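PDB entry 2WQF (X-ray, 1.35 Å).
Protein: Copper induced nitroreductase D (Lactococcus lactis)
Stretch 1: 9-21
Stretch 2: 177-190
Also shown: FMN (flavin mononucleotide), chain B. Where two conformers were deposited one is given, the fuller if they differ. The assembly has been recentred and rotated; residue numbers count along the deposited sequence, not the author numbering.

Stretch 1, residues 9-21: NRRTIYALGRNVQ
Stretch 2 (177-190) LVFGSIEAPAGEKT

Residues 177-190 run antiparallel to residues 9-21, first as a strand already under way at Leu177 and still paired at Ile182, matched with the short strand Leu16-Gly17, then as an extended loop that meets the FMN phosphate; together the stretches bury 827 Å², both sides summed. Leu177 makes no contact across the interface. Val178 (chi1 t) points toward stretch 1, its CG1 4.0 Å from CD1 of Leu16, whose side chain (chi1 m, chi2 t) reaches across to Val178; the same CD1 is 3.6 Å from Val178 O and 3.9 Å from the CA of Phe179, so a buried leucine fills the space beside this backbone. Phe179 (chi1 75°, chi2 96°) directs its CA-CB bond away.

Gly180 is nearly fully extended (phi/psi 174/-167). Its CA makes a CA-H...O contact of 3.3 Å with Gly17 O, and a CB here would lie 2.3 Å from that oxygen, a clash that glycine avoids. Ser181 (-71/145) forms the hydrogen-bonded bridge pair with Gly17 (-132/-163), CA-CA 4.8 Å: Gly17 N donates to Ser181 O and Ser181 N to Gly17 O, both at 2.9 Å. Ser181 O also receives a CA-H...O contact from the CA of Leu16 at 3.2 Å. In the p rotamer, Ser181 OG accepts from Asn19 N at 3.1 Å and donates to Glu183 OE2 at 2.7 Å, tying the turn after the strand to the acid. Gly17 suits this crowded face, since a CB would clash with both Ser181 OG and Glu183 OE2.

Ile182 (chi1 m, chi2 t) pairs with Leu16 in the non-hydrogen-bonded register, CA-CA 5.2 Å, their side chains on the same face of the sheet; its CG2 is 4.1 Å from CG2 of Ile13. Glu183 N then donates to Ala15 O at 2.8 Å. The glutamate side chain is folded (chi1 -57°, chi2 -61°), placing CG 3.5 Å from Gly17 N, and water 4 bridges Glu183 OE2 (2.7 Å) and Asn19 ND2 (3.0 Å).

Small residues permit close packing at Ala184, whose CB is 3.6 Å from the CB of Ala15; water 3 links Ala184 O (2.9 Å) to Ala15 N (3.1 Å), while Ala184 N is buried without a partner. Pro185 points away. Ala186 (-57/154) points toward stretch 1, its CB 3.8 Å from CD1 of Ile13 (chi1 -55°, chi2 -64°) and 3.7 Å from Arg11 CB. Water 2 joins Gly187 N (3.1 Å) to Thr12 O (2.7 Å).

Arg11, curled, with chi1 to chi3 all m and chi4 -78°, donates from NH2 to Gly187 O at 2.8 Å; its guanidinium lies between Ala186 CB and Lys189 CE on opposite faces. Beyond Glu188, which points away, Lys189 (t, t, p, t) brings NZ within 4.0 Å of Arg11 NE and 4.2 Å of Arg10 NH2. The phosphate offsets these like charges: Lys189 NZ donates to FMN O1P at 2.7 Å, Arg10 NH2 to FMN O1P and Arg11 NE to FMN O3P, each at 2.8 Å. Thr190 is out of reach.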

# COMPACT_ATOMS: atom_id res chain seq x y z
N ASN A 9 0.73 13.88 8.53
CA ASN A 9 0.16 15.06 7.87
C ASN A 9 -0.81 14.72 6.73
O ASN A 9 -1.64 15.55 6.36
CB ASN A 9 1.29 15.95 7.36
CG ASN A 9 0.79 17.27 6.81
OD1 ASN A 9 0.12 18.04 7.51
ND2 ASN A 9 1.10 17.53 5.54
N ARG A 10 -0.70 13.52 6.18
CA ARG A 10 -1.62 13.04 5.15
C ARG A 10 -2.95 12.70 5.82
O ARG A 10 -2.99 11.90 6.76
CB ARG A 10 -1.09 11.80 4.44
CG ARG A 10 -2.02 11.28 3.35
CD ARG A 10 -2.11 9.79 3.29
NE ARG A 10 -2.46 9.27 4.59
CZ ARG A 10 -3.68 9.28 5.13
NH1 ARG A 10 -4.75 9.66 4.43
NH2 ARG A 10 -3.84 8.85 6.37
N ARG A 11 -4.02 13.34 5.35
CA ARG A 11 -5.36 13.10 5.84
C ARG A 11 -6.37 13.13 4.70
O ARG A 11 -6.11 13.67 3.62
CB ARG A 11 -5.77 14.14 6.88
CG ARG A 11 -4.93 14.13 8.16
CD ARG A 11 -5.08 12.85 8.97
NE ARG A 11 -6.47 12.59 9.32
CZ ARG A 11 -7.14 13.21 10.28
NH1 ARG A 11 -6.52 14.09 11.07
NH2 ARG A 11 -8.39 12.92 10.49
N THR A 12 -7.54 12.56 4.96
CA THR A 12 -8.69 12.69 4.08
C THR A 12 -9.26 14.11 4.21
O THR A 12 -9.69 14.54 5.28
CB THR A 12 -9.75 11.64 4.41
OG1 THR A 12 -9.28 10.35 4.03
CG2 THR A 12 -11.06 11.93 3.69
N ILE A 13 -9.22 14.83 3.10
CA ILE A 13 -9.78 16.16 3.00
C ILE A 13 -10.86 16.16 1.95
O ILE A 13 -10.60 15.94 0.77
CB ILE A 13 -8.69 17.19 2.58
CG1 ILE A 13 -7.49 17.16 3.53
CG2 ILE A 13 -9.28 18.59 2.43
CD1 ILE A 13 -7.78 17.57 4.95
N TYR A 14 -12.08 16.41 2.38
CA TYR A 14 -13.23 16.44 1.48
C TYR A 14 -13.47 17.82 0.87
O TYR A 14 -14.00 17.91 -0.24
CB TYR A 14 -14.50 15.94 2.18
CG TYR A 14 -14.45 14.44 2.46
CD1 TYR A 14 -14.31 13.53 1.40
CD2 TYR A 14 -14.48 13.95 3.76
CE1 TYR A 14 -14.26 12.17 1.63
CE2 TYR A 14 -14.43 12.58 4.01
CZ TYR A 14 -14.31 11.70 2.95
OH TYR A 14 -14.28 10.33 3.21
N ALA A 15 -13.10 18.88 1.60
CA ALA A 15 -13.33 20.24 1.16
C ALA A 15 -12.12 20.71 0.39
O ALA A 15 -11.12 21.16 0.97
CB ALA A 15 -13.61 21.17 2.35
N LEU A 16 -12.22 20.60 -0.93
CA LEU A 16 -11.10 20.83 -1.83
C LEU A 16 -11.42 21.92 -2.84
O LEU A 16 -12.57 22.04 -3.32
CB LEU A 16 -10.70 19.53 -2.55
CG LEU A 16 -10.13 18.42 -1.68
CD1 LEU A 16 -9.98 17.15 -2.51
CD2 LEU A 16 -8.80 18.80 -1.01
N GLY A 17 -10.41 22.70 -3.20
CA GLY A 17 -10.57 23.74 -4.20
C GLY A 17 -9.47 23.70 -5.24
O GLY A 17 -8.72 22.70 -5.36
N ARG A 18 -9.34 24.80 -5.98
CA ARG A 18 -8.45 24.85 -7.13
C ARG A 18 -7.32 25.87 -6.98
O ARG A 18 -6.69 26.26 -7.96
CB ARG A 18 -9.27 25.14 -8.38
CG ARG A 18 -10.31 24.06 -8.58
CD ARG A 18 -11.02 24.15 -9.90
NE ARG A 18 -11.93 23.04 -10.09
CZ ARG A 18 -12.76 22.91 -11.11
NH1 ARG A 18 -12.81 23.85 -12.05
NH2 ARG A 18 -13.55 21.85 -11.20
N ASN A 19 -7.03 26.23 -5.73
CA ASN A 19 -5.97 27.19 -5.42
C ASN A 19 -4.61 26.48 -5.41
O ASN A 19 -3.98 26.33 -4.36
CB ASN A 19 -6.28 27.88 -4.08
CG ASN A 19 -5.26 28.91 -3.69
OD1 ASN A 19 -4.60 29.54 -4.53
ND2 ASN A 19 -5.16 29.12 -2.38
N VAL A 20 -4.21 26.05 -6.59
CA VAL A 20 -3.00 25.24 -6.78
C VAL A 20 -2.01 26.06 -7.58
O VAL A 20 -2.29 26.50 -8.69
CB VAL A 20 -3.32 23.90 -7.51
CG1 VAL A 20 -2.03 23.13 -7.87
CG2 VAL A 20 -4.26 23.05 -6.67
N GLN A 21 -0.85 26.31 -6.98
CA GLN A 21 0.10 27.28 -7.50
C GLN A 21 0.96 26.79 -8.65
O GLN A 21 1.26 27.55 -9.58
CB GLN A 21 0.99 27.80 -6.37
CG GLN A 21 0.20 28.55 -5.31
CD GLN A 21 1.08 29.11 -4.22
OE1 GLN A 21 2.07 29.77 -4.50
NE2 GLN A 21 0.72 28.86 -2.98
N LEU A 177 -8.21 9.24 -6.69
CA LEU A 177 -7.72 10.15 -5.67
C LEU A 177 -8.01 11.58 -6.12
O LEU A 177 -7.39 12.10 -7.04
CB LEU A 177 -6.24 9.92 -5.41
CG LEU A 177 -5.66 10.67 -4.23
CD1 LEU A 177 -6.14 10.13 -2.88
CD2 LEU A 177 -4.11 10.63 -4.29
N VAL A 178 -9.02 12.18 -5.50
CA VAL A 178 -9.46 13.55 -5.75
C VAL A 178 -8.58 14.47 -4.92
O VAL A 178 -8.36 14.23 -3.73
CB VAL A 178 -10.92 13.72 -5.34
CG1 VAL A 178 -11.40 15.12 -5.62
CG2 VAL A 178 -11.79 12.74 -6.10
N PHE A 179 -8.01 15.51 -5.55
CA PHE A 179 -7.03 16.36 -4.88
C PHE A 179 -7.19 17.82 -5.23
O PHE A 179 -7.75 18.19 -6.27
CB PHE A 179 -5.60 15.88 -5.17
CG PHE A 179 -5.10 16.20 -6.56
CD1 PHE A 179 -4.34 17.33 -6.77
CD2 PHE A 179 -5.44 15.39 -7.64
CE1 PHE A 179 -3.87 17.63 -8.04
CE2 PHE A 179 -4.99 15.70 -8.93
CZ PHE A 179 -4.22 16.83 -9.12
N GLY A 180 -6.72 18.66 -4.33
CA GLY A 180 -6.80 20.10 -4.54
C GLY A 180 -6.35 20.89 -3.34
O GLY A 180 -5.73 20.35 -2.42
N SER A 181 -6.64 22.18 -3.35
CA SER A 181 -6.31 23.00 -2.21
C SER A 181 -7.21 22.67 -1.03
O SER A 181 -8.38 22.35 -1.21
CB SER A 181 -6.43 24.47 -2.57
OG SER A 181 -7.70 24.78 -3.12
N ILE A 182 -6.65 22.74 0.17
CA ILE A 182 -7.40 22.43 1.38
C ILE A 182 -8.28 23.62 1.76
O ILE A 182 -7.79 24.70 2.01
CB ILE A 182 -6.46 22.10 2.54
CG1 ILE A 182 -5.60 20.89 2.17
CG2 ILE A 182 -7.25 21.86 3.83
CD1 ILE A 182 -4.54 20.49 3.22
N GLU A 183 -9.59 23.38 1.83
CA GLU A 183 -10.55 24.46 2.12
C GLU A 183 -11.22 24.31 3.47
O GLU A 183 -11.90 25.22 3.94
CB GLU A 183 -11.59 24.55 0.99
CG GLU A 183 -10.95 24.78 -0.39
CD GLU A 183 -10.14 26.07 -0.49
OE1 GLU A 183 -10.48 27.05 0.21
OE2 GLU A 183 -9.20 26.11 -1.31
N ALA A 184 -11.04 23.15 4.10
CA ALA A 184 -11.45 22.94 5.48
C ALA A 184 -10.59 21.81 6.04
O ALA A 184 -10.20 20.92 5.31
CB ALA A 184 -12.94 22.59 5.60
N PRO A 185 -10.35 21.82 7.35
CA PRO A 185 -9.49 20.84 8.00
C PRO A 185 -10.09 19.44 7.99
O PRO A 185 -11.30 19.28 7.90
CB PRO A 185 -9.36 21.36 9.44
CG PRO A 185 -9.90 22.72 9.43
CD PRO A 185 -10.85 22.83 8.29
N ALA A 186 -9.23 18.44 8.10
CA ALA A 186 -9.67 17.07 8.31
C ALA A 186 -10.51 16.95 9.56
O ALA A 186 -10.37 17.71 10.53
CB ALA A 186 -8.45 16.14 8.44
N GLY A 187 -11.38 15.95 9.57
CA GLY A 187 -12.13 15.63 10.77
C GLY A 187 -11.34 14.92 11.85
O GLY A 187 -10.13 14.71 11.76
N GLU A 188 -12.04 14.53 12.90
CA GLU A 188 -11.42 13.80 13.99
C GLU A 188 -11.21 12.36 13.58
O GLU A 188 -11.94 11.83 12.73
CB GLU A 188 -12.33 13.89 15.20
CG GLU A 188 -12.44 15.28 15.76
CD GLU A 188 -13.57 15.39 16.76
OE1 GLU A 188 -14.10 14.34 17.19
OE2 GLU A 188 -13.90 16.53 17.13
N LYS A 189 -10.21 11.73 14.17
CA LYS A 189 -9.89 10.34 13.88
C LYS A 189 -9.39 9.66 15.14
O LYS A 189 -8.59 10.22 15.87
CB LYS A 189 -8.83 10.25 12.77
CG LYS A 189 -8.47 8.84 12.38
CD LYS A 189 -7.56 8.76 11.14
CE LYS A 189 -6.22 9.38 11.37
NZ LYS A 189 -5.27 8.93 10.31
N THR A 190 -9.88 8.47 15.38
CA THR A 190 -9.46 7.65 16.51
C THR A 190 -8.49 6.55 16.05
O THR A 190 -8.33 6.30 14.85
CB THR A 190 -10.66 7.00 17.21
OG1 THR A 190 -11.32 6.11 16.30
CG2 THR A 190 -11.64 8.06 17.71
N1 FMN B . -12.68 7.33 1.78
C2 FMN B . -13.85 7.72 0.98
O2 FMN B . -14.39 8.79 1.17
N3 FMN B . -14.39 6.78 0.04
C4 FMN B . -13.82 5.53 -0.18
O4 FMN B . -14.26 4.83 -1.05
C4A FMN B . -12.67 5.13 0.64
N5 FMN B . -12.10 3.98 0.54
C5A FMN B . -10.73 3.81 1.11
C6 FMN B . -9.92 2.62 0.69
C7 FMN B . -8.67 2.44 1.11
C7M FMN B . -7.92 1.20 0.67
C8 FMN B . -8.05 3.48 2.01
C8M FMN B . -6.60 3.34 2.44
C9 FMN B . -8.76 4.54 2.42
C9A FMN B . -10.18 4.73 1.95
N10 FMN B . -11.00 5.83 2.37
C10 FMN B . -12.14 6.13 1.62
C1' FMN B . -10.50 6.82 3.32
C2' FMN B . -10.45 6.23 4.73
O2' FMN B . -11.75 6.14 5.24
C3' FMN B . -9.54 7.13 5.57
O3' FMN B . -8.24 6.97 5.02
C4' FMN B . -9.53 6.68 7.04
O4' FMN B . -10.79 6.94 7.64
C5' FMN B . -8.43 7.37 7.84
O5' FMN B . -8.61 8.77 7.76
P FMN B . -7.43 9.71 7.13
O1P FMN B . -6.16 9.44 7.84
O2P FMN B . -7.31 9.38 5.60
O3P FMN B . -7.93 11.20 7.35
O HOH W 1 -7.55 14.78 13.91
O HOH W 2 -11.06 13.67 7.49
O HOH W 3 -12.14 18.94 4.55
O HOH W 4 -7.03 27.63 -0.64